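Local coordinates for protein PtLCIB4 H88A mutant (Phaeodactylum tricornutum, PDB 5B5Z) that binds zinc and belongs to the LCIB family of beta-carbonic anhydrases, whose members probably interconvert carbon dioxide and bicarbonate, at residues D27-A32 and F256-F261; Q237-G242 and F261-S266; N51-T56 and G100-G105; A146-Q151 and Y187-L192. One frame throughout, in Å; residues are numbered along the deposited sequence.

Contact 1 of 4, residues D27-A32 and F256-F261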
loop_
_atom_site.group_PDB
_atom_site.type_symbol
_atom_site.label_atom_id
_atom_site.label_comp_id
_atom_site.label_asym_id
_atom_site.label_seq_id
_atom_site.Cartn_x
_atom_site.Cartn_y
_atom_site.Cartn_z
ATOM N N ASP A 27 24.445 13.559 -1.236
ATOM C CA ASP A 27 23.757 13.733 -2.510
ATOM C C ASP A 27 22.240 13.754 -2.358
ATOM O O ASP A 27 21.538 13.757 -3.359
ATOM C CB ASP A 27 24.174 12.631 -3.498
ATOM C CG ASP A 27 23.993 11.216 -2.945
ATOM O OD1 ASP A 27 23.983 11.025 -1.709
ATOM O OD2 ASP A 27 23.922 10.269 -3.760
ATOM N N ALA A 28 21.742 13.783 -1.123
ATOM C CA ALA A 28 20.286 13.778 -0.904
ATOM C C ALA A 28 19.587 14.955 -1.586
ATOM O O ALA A 28 20.099 16.072 -1.591
ATOM C CB ALA A 28 19.978 13.784 0.573
ATOM N N LEU A 29 18.417 14.686 -2.176
ATOM C CA LEU A 29 17.585 15.715 -2.795
ATOM C C LEU A 29 16.320 15.960 -1.974
ATOM O O LEU A 29 15.805 15.034 -1.369
ATOM C CB LEU A 29 17.175 15.296 -4.209
ATOM C CG LEU A 29 18.296 14.997 -5.203
ATOM C CD1 LEU A 29 17.724 14.488 -6.526
ATOM C CD2 LEU A 29 19.141 16.244 -5.418
ATOM N N THR A 30 15.795 17.182 -1.964
ATOM C CA THR A 30 14.459 17.374 -1.406
ATOM C C THR A 30 13.437 16.673 -2.304
ATOM O O THR A 30 13.701 16.440 -3.483
ATOM C CB THR A 30 14.066 18.847 -1.301
ATOM O OG1 THR A 30 13.977 19.396 -2.622
ATOM C CG2 THR A 30 15.096 19.633 -0.496
ATOM N N ASN A 31 12.271 16.351 -1.756
ATOM C CA ASN A 31 11.224 15.760 -2.579
ATOM C C ASN A 31 10.965 16.582 -3.838
ATOM O O ASN A 31 10.853 16.031 -4.933
ATOM C CB ASN A 31 9.935 15.622 -1.789
ATOM C CG ASN A 31 9.899 14.368 -0.948
ATOM O OD1 ASN A 31 10.944 13.813 -0.596
ATOM N ND2 ASN A 31 8.690 13.893 -0.642
ATOM N N ALA A 32 10.916 17.898 -3.684
ATOM C CA ALA A 32 10.647 18.767 -4.820
ATOM C C ALA A 32 11.755 18.673 -5.870
ATOM O O ALA A 32 11.482 18.570 -7.069
ATOM C CB ALA A 32 10.465 20.215 -4.347
ATOM N N PHE A 256 15.347 12.475 -0.381
ATOM C CA PHE A 256 15.513 11.183 -1.019
ATOM C C PHE A 256 16.931 11.064 -1.546
ATOM O O PHE A 256 17.458 11.996 -2.154
ATOM C CB PHE A 256 14.483 11.014 -2.156
ATOM C CG PHE A 256 14.327 9.585 -2.649
ATOM C CD1 PHE A 256 15.119 9.088 -3.689
ATOM C CD2 PHE A 256 13.368 8.743 -2.077
ATOM C CE1 PHE A 256 14.967 7.773 -4.145
ATOM C CE2 PHE A 256 13.201 7.435 -2.538
ATOM C CZ PHE A 256 14.004 6.947 -3.566
ATOM N N VAL A 257 17.543 9.914 -1.288
ATOM C CA VAL A 257 18.859 9.590 -1.805
ATOM C C VAL A 257 18.720 8.656 -2.990
ATOM O O VAL A 257 18.395 7.492 -2.810
ATOM C CB VAL A 257 19.717 8.898 -0.727
ATOM C CG1 VAL A 257 21.181 8.720 -1.209
ATOM C CG2 VAL A 257 19.631 9.661 0.585
ATOM N N VAL A 258 18.970 9.150 -4.196
ATOM C CA VAL A 258 18.860 8.317 -5.392
ATOM C C VAL A 258 20.038 7.367 -5.547
ATOM O O VAL A 258 21.187 7.799 -5.643
ATOM C CB VAL A 258 18.768 9.163 -6.673
ATOM C CG1 VAL A 258 18.605 8.264 -7.876
ATOM C CG2 VAL A 258 17.606 10.104 -6.583
ATOM N N ARG A 259 19.744 6.075 -5.588
ATOM C CA ARG A 259 20.769 5.063 -5.783
ATOM C C ARG A 259 20.676 4.417 -7.175
ATOM O O ARG A 259 21.672 3.934 -7.720
ATOM C CB ARG A 259 20.642 4.002 -4.692
ATOM C CG ARG A 259 21.067 4.456 -3.320
ATOM C CD ARG A 259 22.586 4.532 -3.233
ATOM N NE ARG A 259 23.064 3.988 -1.965
ATOM C CZ ARG A 259 23.478 4.740 -0.952
ATOM N NH1 ARG A 259 23.469 6.057 -1.065
ATOM N NH2 ARG A 259 23.885 4.175 0.166
ATOM N N ARG A 260 19.469 4.420 -7.747
ATOM C CA ARG A 260 19.192 3.853 -9.063
ATOM C C ARG A 260 18.244 4.784 -9.812
ATOM O O ARG A 260 17.238 5.237 -9.255
ATOM C CB ARG A 260 18.557 2.459 -8.961
ATOM N N PHE A 261 18.577 5.101 -11.056
ATOM C CA PHE A 261 17.670 5.858 -11.915
ATOM C C PHE A 261 17.974 5.428 -13.341
ATOM O O PHE A 261 19.005 5.797 -13.897
ATOM C CB PHE A 261 17.855 7.359 -11.731
ATOM C CG PHE A 261 16.897 8.192 -12.533
ATOM C CD1 PHE A 261 15.704 7.661 -12.997
ATOM C CD2 PHE A 261 17.194 9.515 -12.815
ATOM C CE1 PHE A 261 14.831 8.440 -13.737
ATOM C CE2 PHE A 261 16.323 10.300 -13.556
ATOM C CZ PHE A 261 15.138 9.765 -14.005
HETATM O O HOH W 1 20.262 11.720 -4.725
HETATM O O HOH W 2 22.478 10.322 -5.977
HETATM O O HOH W 3 24.436 8.671 -0.315
HETATM O O HOH W 4 23.575 7.674 -3.827
#

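Contact 2 of 4, residues Q237-G242 and F261-S266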
loop_
_atom_site.group_PDB
_atom_site.type_symbol
_atom_site.label_atom_id
_atom_site.label_comp_id
_atom_site.label_asym_id
_atom_site.label_seq_id
_atom_site.Cartn_x
_atom_site.Cartn_y
_atom_site.Cartn_z
ATOM N N GLN A 237 8.178 0.638 -21.752
ATOM C CA GLN A 237 9.369 0.601 -20.923
ATOM C C GLN A 237 8.999 0.606 -19.460
ATOM O O GLN A 237 7.848 0.862 -19.108
ATOM C CB GLN A 237 10.268 1.798 -21.213
ATOM C CG GLN A 237 10.789 1.859 -22.626
ATOM C CD GLN A 237 11.513 3.157 -22.898
ATOM O OE1 GLN A 237 11.217 4.186 -22.284
ATOM N NE2 GLN A 237 12.472 3.118 -23.816
ATOM N N ILE A 238 9.995 0.341 -18.621
ATOM C CA ILE A 238 9.889 0.572 -17.190
ATOM C C ILE A 238 11.020 1.486 -16.751
ATOM O O ILE A 238 12.196 1.148 -16.899
ATOM C CB ILE A 238 9.982 -0.726 -16.364
ATOM C CG1 ILE A 238 9.110 -1.818 -16.974
ATOM C CG2 ILE A 238 9.615 -0.438 -14.906
ATOM C CD1 ILE A 238 9.516 -3.207 -16.561
ATOM N N ALA A 239 10.665 2.651 -16.238
ATOM C CA ALA A 239 11.628 3.558 -15.654
ATOM C C ALA A 239 11.626 3.268 -14.170
ATOM O O ALA A 239 10.580 2.995 -13.595
ATOM C CB ALA A 239 11.276 5.007 -15.927
ATOM N N VAL A 240 12.802 3.327 -13.562
ATOM C CA VAL A 240 12.966 2.916 -12.179
ATOM C C VAL A 240 13.714 3.988 -11.413
ATOM O O VAL A 240 14.776 4.440 -11.864
ATOM C CB VAL A 240 13.765 1.597 -12.091
ATOM C CG1 VAL A 240 14.038 1.232 -10.653
ATOM C CG2 VAL A 240 13.031 0.471 -12.832
ATOM N N VAL A 241 13.170 4.415 -10.274
ATOM C CA VAL A 241 13.913 5.239 -9.329
ATOM C C VAL A 241 13.985 4.508 -7.992
ATOM O O VAL A 241 12.953 4.212 -7.404
ATOM C CB VAL A 241 13.255 6.605 -9.129
ATOM C CG1 VAL A 241 14.002 7.404 -8.081
ATOM C CG2 VAL A 241 13.226 7.362 -10.452
ATOM N N GLY A 242 15.189 4.211 -7.511
ATOM C CA GLY A 242 15.309 3.511 -6.241
ATOM C C GLY A 242 16.263 4.224 -5.324
ATOM O O GLY A 242 17.220 4.853 -5.763
ATOM N N PHE A 261 18.577 5.101 -11.056
ATOM C CA PHE A 261 17.670 5.858 -11.915
ATOM C C PHE A 261 17.974 5.428 -13.341
ATOM O O PHE A 261 19.005 5.797 -13.897
ATOM C CB PHE A 261 17.855 7.359 -11.731
ATOM C CG PHE A 261 16.897 8.192 -12.533
ATOM C CD1 PHE A 261 15.704 7.661 -12.997
ATOM C CD2 PHE A 261 17.194 9.515 -12.815
ATOM C CE1 PHE A 261 14.831 8.440 -13.737
ATOM C CE2 PHE A 261 16.323 10.300 -13.556
ATOM C CZ PHE A 261 15.138 9.765 -14.005
ATOM N N CYS A 262 17.092 4.615 -13.908
ATOM C CA CYS A 262 17.371 3.997 -15.198
ATOM C C CYS A 262 16.092 3.609 -15.918
ATOM O O CYS A 262 14.998 3.679 -15.352
ATOM C CB CYS A 262 18.275 2.766 -15.011
ATOM S SG CYS A 262 17.491 1.364 -14.157
ATOM N N ILE A 263 16.242 3.204 -17.175
ATOM C CA ILE A 263 15.125 2.769 -17.989
ATOM C C ILE A 263 15.427 1.400 -18.581
ATOM O O ILE A 263 16.530 1.155 -19.069
ATOM C CB ILE A 263 14.826 3.763 -19.124
ATOM C CG1 ILE A 263 14.504 5.150 -18.566
ATOM C CG2 ILE A 263 13.660 3.265 -19.952
ATOM C CD1 ILE A 263 14.292 6.200 -19.656
ATOM N N ARG A 264 14.450 0.505 -18.504
ATOM C CA ARG A 264 14.553 -0.827 -19.087
ATOM C C ARG A 264 13.527 -0.981 -20.203
ATOM O O ARG A 264 12.467 -0.365 -20.153
ATOM C CB ARG A 264 14.338 -1.900 -18.018
ATOM C CG ARG A 264 15.374 -1.887 -16.902
ATOM C CD ARG A 264 14.892 -2.712 -15.704
ATOM N NE ARG A 264 14.467 -4.051 -16.105
ATOM C CZ ARG A 264 15.033 -5.182 -15.688
ATOM N NH1 ARG A 264 16.043 -5.152 -14.831
ATOM N NH2 ARG A 264 14.572 -6.348 -16.117
ATOM N N ASP A 265 13.830 -1.802 -21.207
ATOM C CA ASP A 265 12.868 -2.045 -22.284
ATOM C C ASP A 265 12.026 -3.285 -22.003
ATOM O O ASP A 265 12.197 -3.937 -20.973
ATOM C CB ASP A 265 13.575 -2.168 -23.645
ATOM C CG ASP A 265 14.575 -3.318 -23.704
ATOM O OD1 ASP A 265 14.593 -4.178 -22.797
ATOM O OD2 ASP A 265 15.357 -3.356 -24.677
ATOM N N SER A 266 11.124 -3.609 -22.929
ATOM C CA SER A 266 10.177 -4.705 -22.733
ATOM C C SER A 266 10.862 -6.070 -22.705
ATOM O O SER A 266 10.246 -7.066 -22.327
ATOM C CB SER A 266 9.099 -4.683 -23.828
ATOM O OG SER A 266 9.653 -4.934 -25.110
#

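Contact 3 of 4, residues N51-T56 and G100-G105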
loop_
_atom_site.group_PDB
_atom_site.type_symbol
_atom_site.label_atom_id
_atom_site.label_comp_id
_atom_site.label_asym_id
_atom_site.label_seq_id
_atom_site.Cartn_x
_atom_site.Cartn_y
_atom_site.Cartn_z
ATOM N N ASN A 51 0.382 8.963 -20.607
ATOM C CA ASN A 51 0.870 7.671 -21.059
ATOM C C ASN A 51 1.787 6.982 -20.050
ATOM O O ASN A 51 2.434 5.985 -20.381
ATOM C CB ASN A 51 1.598 7.829 -22.396
ATOM C CG ASN A 51 2.871 8.642 -22.273
ATOM O OD1 ASN A 51 3.040 9.418 -21.330
ATOM N ND2 ASN A 51 3.777 8.454 -23.213
ATOM N N THR A 52 1.839 7.517 -18.834
ATOM C CA THR A 52 2.686 6.929 -17.786
ATOM C C THR A 52 1.834 6.405 -16.650
ATOM O O THR A 52 0.912 7.078 -16.200
ATOM C CB THR A 52 3.689 7.943 -17.221
ATOM O OG1 THR A 52 4.556 8.387 -18.268
ATOM C CG2 THR A 52 4.557 7.317 -16.112
ATOM N N LEU A 53 2.137 5.190 -16.199
ATOM C CA LEU A 53 1.505 4.620 -15.021
ATOM C C LEU A 53 2.526 4.634 -13.898
ATOM O O LEU A 53 3.593 4.056 -14.041
ATOM C CB LEU A 53 1.039 3.198 -15.280
ATOM C CG LEU A 53 0.438 2.482 -14.066
ATOM C CD1 LEU A 53 -0.855 3.128 -13.589
ATOM C CD2 LEU A 53 0.206 1.036 -14.410
ATOM N N LEU A 54 2.190 5.328 -12.820
ATOM C CA LEU A 54 3.058 5.433 -11.653
ATOM C C LEU A 54 2.864 4.228 -10.735
ATOM O O LEU A 54 1.730 3.802 -10.485
ATOM C CB LEU A 54 2.761 6.729 -10.909
ATOM C CG LEU A 54 3.558 6.978 -9.631
ATOM C CD1 LEU A 54 5.043 7.100 -9.936
ATOM C CD2 LEU A 54 3.034 8.217 -8.913
ATOM N N ALA A 55 3.969 3.656 -10.256
ATOM C CA ALA A 55 3.888 2.596 -9.242
ATOM C C ALA A 55 4.893 2.883 -8.149
ATOM O O ALA A 55 5.943 3.445 -8.415
ATOM C CB ALA A 55 4.143 1.219 -9.864
ATOM N N THR A 56 4.566 2.500 -6.919
ATOM C CA THR A 56 5.513 2.673 -5.809
ATOM C C THR A 56 5.716 1.364 -5.044
ATOM O O THR A 56 4.825 0.510 -4.990
ATOM C CB THR A 56 5.055 3.751 -4.808
ATOM O OG1 THR A 56 3.906 3.291 -4.087
ATOM C CG2 THR A 56 4.723 5.083 -5.507
ATOM N N GLY A 100 -0.432 -4.640 -16.774
ATOM C CA GLY A 100 -1.685 -4.761 -17.501
ATOM C C GLY A 100 -2.570 -3.524 -17.485
ATOM O O GLY A 100 -3.613 -3.505 -18.128
ATOM N N ALA A 101 -2.161 -2.502 -16.740
ATOM C CA ALA A 101 -2.887 -1.244 -16.647
ATOM C C ALA A 101 -2.124 -0.071 -17.269
ATOM O O ALA A 101 -2.595 1.064 -17.239
ATOM C CB ALA A 101 -3.206 -0.940 -15.194
ATOM N N ILE A 102 -0.933 -0.335 -17.797
ATOM C CA ILE A 102 -0.160 0.706 -18.465
ATOM C C ILE A 102 -0.936 1.178 -19.695
ATOM O O ILE A 102 -1.449 0.352 -20.450
ATOM C CB ILE A 102 1.245 0.190 -18.866
ATOM C CG1 ILE A 102 2.036 -0.222 -17.621
ATOM C CG2 ILE A 102 2.027 1.244 -19.657
ATOM C CD1 ILE A 102 3.348 -0.937 -17.947
ATOM N N PRO A 103 -1.055 2.501 -19.873
ATOM C CA PRO A 103 -1.712 3.045 -21.071
ATOM C C PRO A 103 -1.142 2.438 -22.343
ATOM O O PRO A 103 0.061 2.148 -22.402
ATOM C CB PRO A 103 -1.403 4.536 -20.988
ATOM C CG PRO A 103 -1.308 4.805 -19.536
ATOM C CD PRO A 103 -0.677 3.570 -18.932
ATOM N N ASP A 104 -2.000 2.245 -23.342
ATOM C CA ASP A 104 -1.576 1.635 -24.599
ATOM C C ASP A 104 -0.397 2.410 -25.181
ATOM O O ASP A 104 -0.444 3.633 -25.294
ATOM C CB ASP A 104 -2.734 1.593 -25.603
ATOM C CG ASP A 104 -3.891 0.729 -25.133
ATOM O OD1 ASP A 104 -3.660 -0.257 -24.393
ATOM O OD2 ASP A 104 -5.043 1.046 -25.506
ATOM N N GLY A 105 0.673 1.691 -25.505
ATOM C CA GLY A 105 1.884 2.296 -26.027
ATOM C C GLY A 105 2.688 3.125 -25.036
ATOM O O GLY A 105 3.657 3.779 -25.426
#

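Contact 4 of 4, residues A146-Q151 and Y187-L192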
loop_
_atom_site.group_PDB
_atom_site.type_symbol
_atom_site.label_atom_id
_atom_site.label_comp_id
_atom_site.label_asym_id
_atom_site.label_seq_id
_atom_site.Cartn_x
_atom_site.Cartn_y
_atom_site.Cartn_z
ATOM N N ALA A 146 16.043 -5.769 12.247
ATOM C CA ALA A 146 17.480 -5.631 12.501
ATOM C C ALA A 146 17.849 -6.176 13.880
ATOM O O ALA A 146 18.841 -6.904 14.032
ATOM C CB ALA A 146 17.899 -4.175 12.382
ATOM N N GLN A 147 17.058 -5.808 14.883
ATOM C CA GLN A 147 17.279 -6.294 16.244
ATOM C C GLN A 147 17.270 -7.815 16.287
ATOM O O GLN A 147 18.176 -8.432 16.845
ATOM C CB GLN A 147 16.224 -5.723 17.201
ATOM C CG GLN A 147 16.479 -4.272 17.572
ATOM C CD GLN A 147 15.272 -3.579 18.186
ATOM O OE1 GLN A 147 14.141 -4.066 18.095
ATOM N NE2 GLN A 147 15.512 -2.432 18.824
ATOM N N ALA A 148 16.259 -8.421 15.671
ATOM C CA ALA A 148 16.141 -9.873 15.645
ATOM C C ALA A 148 17.311 -10.574 14.944
ATOM O O ALA A 148 17.835 -11.576 15.450
ATOM C CB ALA A 148 14.828 -10.264 14.990
ATOM N N VAL A 149 17.743 -10.068 13.790
ATOM C CA VAL A 149 18.791 -10.780 13.056
ATOM C C VAL A 149 20.178 -10.526 13.654
ATOM O O VAL A 149 21.049 -11.390 13.563
ATOM C CB VAL A 149 18.826 -10.433 11.537
ATOM C CG1 VAL A 149 17.502 -10.782 10.868
ATOM C CG2 VAL A 149 19.209 -8.987 11.304
ATOM N N THR A 150 20.393 -9.369 14.272
ATOM C CA THR A 150 21.711 -9.118 14.844
ATOM C C THR A 150 21.847 -9.823 16.181
ATOM O O THR A 150 22.938 -10.263 16.539
ATOM C CB THR A 150 22.028 -7.613 15.024
ATOM O OG1 THR A 150 21.082 -6.991 15.905
ATOM C CG2 THR A 150 22.011 -6.909 13.673
ATOM N N GLN A 151 20.752 -9.942 16.921
ATOM C CA GLN A 151 20.814 -10.692 18.176
ATOM C C GLN A 151 21.088 -12.168 17.902
ATOM O O GLN A 151 21.898 -12.800 18.594
ATOM C CB GLN A 151 19.529 -10.512 18.972
ATOM C CG GLN A 151 19.452 -9.159 19.635
ATOM C CD GLN A 151 18.168 -8.950 20.397
ATOM O OE1 GLN A 151 17.324 -9.843 20.466
ATOM N NE2 GLN A 151 18.009 -7.763 20.976
ATOM N N TYR A 187 9.290 -12.126 6.349
ATOM C CA TYR A 187 10.032 -11.921 5.110
ATOM C C TYR A 187 11.078 -10.813 5.274
ATOM O O TYR A 187 12.177 -10.904 4.726
ATOM C CB TYR A 187 9.078 -11.582 3.956
ATOM C CG TYR A 187 8.239 -12.743 3.444
ATOM C CD1 TYR A 187 8.793 -14.008 3.264
ATOM C CD2 TYR A 187 6.889 -12.572 3.145
ATOM C CE1 TYR A 187 8.025 -15.067 2.793
ATOM C CE2 TYR A 187 6.111 -13.623 2.682
ATOM C CZ TYR A 187 6.684 -14.864 2.506
ATOM O OH TYR A 187 5.916 -15.907 2.046
ATOM N N VAL A 188 10.744 -9.755 6.009
ATOM C CA VAL A 188 11.712 -8.676 6.226
ATOM C C VAL A 188 12.924 -9.203 6.998
ATOM O O VAL A 188 14.075 -8.904 6.651
ATOM C CB VAL A 188 11.081 -7.480 6.982
ATOM C CG1 VAL A 188 12.139 -6.431 7.341
ATOM C CG2 VAL A 188 9.936 -6.882 6.160
ATOM N N ARG A 189 12.671 -10.003 8.031
ATOM C CA ARG A 189 13.763 -10.617 8.782
ATOM C C ARG A 189 14.593 -11.501 7.855
ATOM O O ARG A 189 15.826 -11.478 7.916
ATOM C CB ARG A 189 13.249 -11.445 9.971
ATOM C CG ARG A 189 12.820 -10.626 11.173
ATOM C CD ARG A 189 12.545 -11.530 12.398
ATOM N NE ARG A 189 11.514 -12.530 12.124
ATOM C CZ ARG A 189 10.213 -12.360 12.356
ATOM N NH1 ARG A 189 9.768 -11.221 12.859
ATOM N NH2 ARG A 189 9.352 -13.327 12.068
ATOM N N ASP A 190 13.918 -12.258 6.996
ATOM C CA ASP A 190 14.610 -13.151 6.053
ATOM C C ASP A 190 15.544 -12.383 5.131
ATOM O O ASP A 190 16.702 -12.757 4.958
ATOM C CB ASP A 190 13.623 -13.933 5.194
ATOM C CG ASP A 190 12.895 -15.022 5.963
ATOM O OD1 ASP A 190 13.381 -15.435 7.042
ATOM O OD2 ASP A 190 11.841 -15.477 5.465
ATOM N N MET A 191 15.043 -11.308 4.535
ATOM C CA MET A 191 15.861 -10.585 3.578
ATOM C C MET A 191 16.967 -9.739 4.230
ATOM O O MET A 191 17.953 -9.386 3.572
ATOM C CB MET A 191 14.956 -9.746 2.673
ATOM C CG MET A 191 14.263 -10.653 1.656
ATOM S SD MET A 191 13.209 -9.844 0.453
ATOM C CE MET A 191 11.622 -9.855 1.297
ATOM N N LEU A 192 16.839 -9.467 5.527
ATOM C CA LEU A 192 17.844 -8.701 6.258
ATOM C C LEU A 192 18.911 -9.598 6.882
ATOM O O LEU A 192 19.979 -9.125 7.279
ATOM C CB LEU A 192 17.167 -7.867 7.344
ATOM C CG LEU A 192 17.665 -6.452 7.610
ATOM C CD1 LEU A 192 18.124 -5.766 6.322
ATOM C CD2 LEU A 192 16.528 -5.659 8.251
#

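Contact 1 of 4, residues D27-A32 and F256-F261
Leu29 and Phe256 face each other as an antiparallel hydrogen-bonded pair that carries the direct backbone link of this contact. Leu29 N donates an almost straight bond to Phe256 O at 2.9 Å (177°), and Phe256 N returns one to Leu29 O at 2.8 Å, arriving nearly along the C=O axis. Both side chains start on the same face of the sheet but then part. The Phe256 ring leads away to pack on Leu34 of helix 31-43 and Val241 of strand 238-247, with Val258 CG2 in plane at its edge. Leu29 CG, anti to its carbonyl carbon and beside the backbone N (chi1 -58°), carries CD1 to 4.4 Å from Val258 CG2.

Asp27 makes the polar end of the contact. Its OD1 lies 3.7 Å from Val257 CG1, the two side chains crossing at about a right angle. Where direct pairing stops, one water accepts from Val258 N and donates to Asp27 O at 2.8 Å. Two more waters each donate to both Asp27 OD2 and Val258 O, and one of them also accepts from Arg259 NH1. Asp27 and Arg259 are thus coupled through water, with OD2 and NH1 5.0 Å apart. The short strand 29-30 joins the mixed sheet here, pairing antiparallel with strand 255-264 a few residues ahead of the classic beta bulge that Arg259 and Arg260 make opposite Gly242.

Contact 2 of 4, residues Q237-G242 and F261-S266
Gln237 lies across Ile263 and Arg264 as its segment enters the sheet. Its CB sits 3.3 Å from Arg264 O, and the chain, extended beyond CG, brings the amide against the Ile263 branch, with OE1 3.5 Å from Ile263 CG2; the two side chains cross obliquely. OE1 is itself hydrogen-bonded to the hydroxyl of Tyr47. Replacing Gln237 with an alanine would probably leave that hydroxyl without its amide partner and open a gap beside Ile263 CG2.

Ile238 is gripped twice by Arg264: Ile238 N donates to Arg264 O at 3.0 Å, and Arg264 N makes a nearly straight bond to Ile238 O at 2.8 Å, each donor tilted some 25° out of the carbonyl plane. Arg264 leaves on the same face as Ile238, and its bent chain carries NH2 to a salt bridge with Asp226 of helix 205-228. This is the pairing of a beta hairpin, strands 238-247 and 255-264, whose short segments run at 161° to each other. Ala239 forms a non-hydrogen-bonded pair with Ile263, its CB 4.2 Å from Ile263 CG1; Leu42 of helix 31-43 packs against both.

Val240 and Cys262 exchange two more backbone bonds, Cys262 N reaching Val240 O at 3.1 Å in the carbonyl plane. The side chains of Val241 and Phe261 run alongside each other in one direction, with Val241 CG2 3.6 Å from Phe261 CD1. With CG anti to the backbone N (chi1 -177°) the Phe261 ring lies beside Val240, and its turn about CB-CG puts CD1 3.5 Å from Val240 O, which sits at the ring edge and in its plane.

Contact 3 of 4, residues N51-T56 and G100-G105
Asn51 and Leu53 pass Pro103 and Ile102 with no backbone hydrogen bond between them, their CA atoms coming no nearer than 5.3 Å (Asn51 to Pro103). No hydrogen bond of any kind joins the segments; they meet by van der Waals packing. Pro103 turns its ring to the backbone of Asn51, with CG 3.8 Å from Asn51 C, while its CD lies 4.1 Å from Leu53 CB. In Leu53, CG anti to the backbone N (chi1 176°) carries the fork toward the loop, and the second torsion (65°) makes CD2 the branch that touches: it meets Ala101 CB at 4.0 Å, Ile102 CG1 at 3.9 Å and the peptide nitrogen of Ile102. An alanine in place of this proline is likely to leave a gap between Leu53 CB and the Asn51 backbone and to free the loop backbone to turn there.

The second subunit docks here too: its Arg130 packs on Pro103 and donates a hydrogen bond to Thr52 O, and its Arg132 donates one to Ile102 O. Within the chain, the contact packs the loop from helix 91-99 into strand 107-117 against the start of strand 52-57, which lies parallel to both 107-117 and 79-80, and Leu53 and Ala101 both also touch Phe79 of strand 79-80.

Contact 4 of 4, residues A146-Q151 and Y187-L192
Val149 and Ala148 point at Arg189 and Leu192 in a helix-helix packing in which the short segments of helices 140-154 and 183-192 cross at -48°, their axes 9.2 Å apart at the closest. No hydrogen bond joins the two segments; the contact is made by methyl groups set against the neighbouring backbone and against the aliphatic part of an arginine.

Val149 straddles the last turn of the second helix with its two branches. CG1, anti to the carbonyl carbon (chi1 -60°), comes 3.5 Å from Arg189 O, while CG2 lies 4.1 Å from Leu192 O. Next to it, the Ala148 methyl meets the Arg189 chain well short of its charge, CB to CD at 3.7 Å, and a bend at chi3 turns the chain beyond that point. Leu192 points back at the first helix, and its CD2 is 4.0 Å from Ala146 N.

Leu192 also packs on Ala145, on Leu199 of helix 196-201 and on Leu209 of helix 205-228, which places it in the middle of a helical cluster. Its side chain is about 11 Å from the zinc ion, and Cys139, one of the zinc ligands, immediately precedes helix 140-154. Within that helix Ala146 O is held twice, by Thr150 N and by Thr150 OG1 at 2.9 Å, which reach it from opposite faces of its carbonyl plane.

Contacts 1 and 2 share strand 255-264 and Phe261 and touch each other at Gly242, so together they hold the antiparallel part of the mixed sheet by backbone hydrogen bonds. Contact 3 reaches the same sheet from its parallel part, about 13 Å centre to centre from contact 2, yet pairs a strand with a loop by van der Waals packing alone. Contact 4 lies across the chain's centre from the other three and joins helices. All four are largely buried, but contact 1 ends in a group of bridging waters at exposed Asp27, and contacts 3 and 4 touch the second subunit, contact 3 far more extensively. Backbone pairing thus dominates between strands, and packing of side chains on side chains and on backbone in contacts 3 and 4.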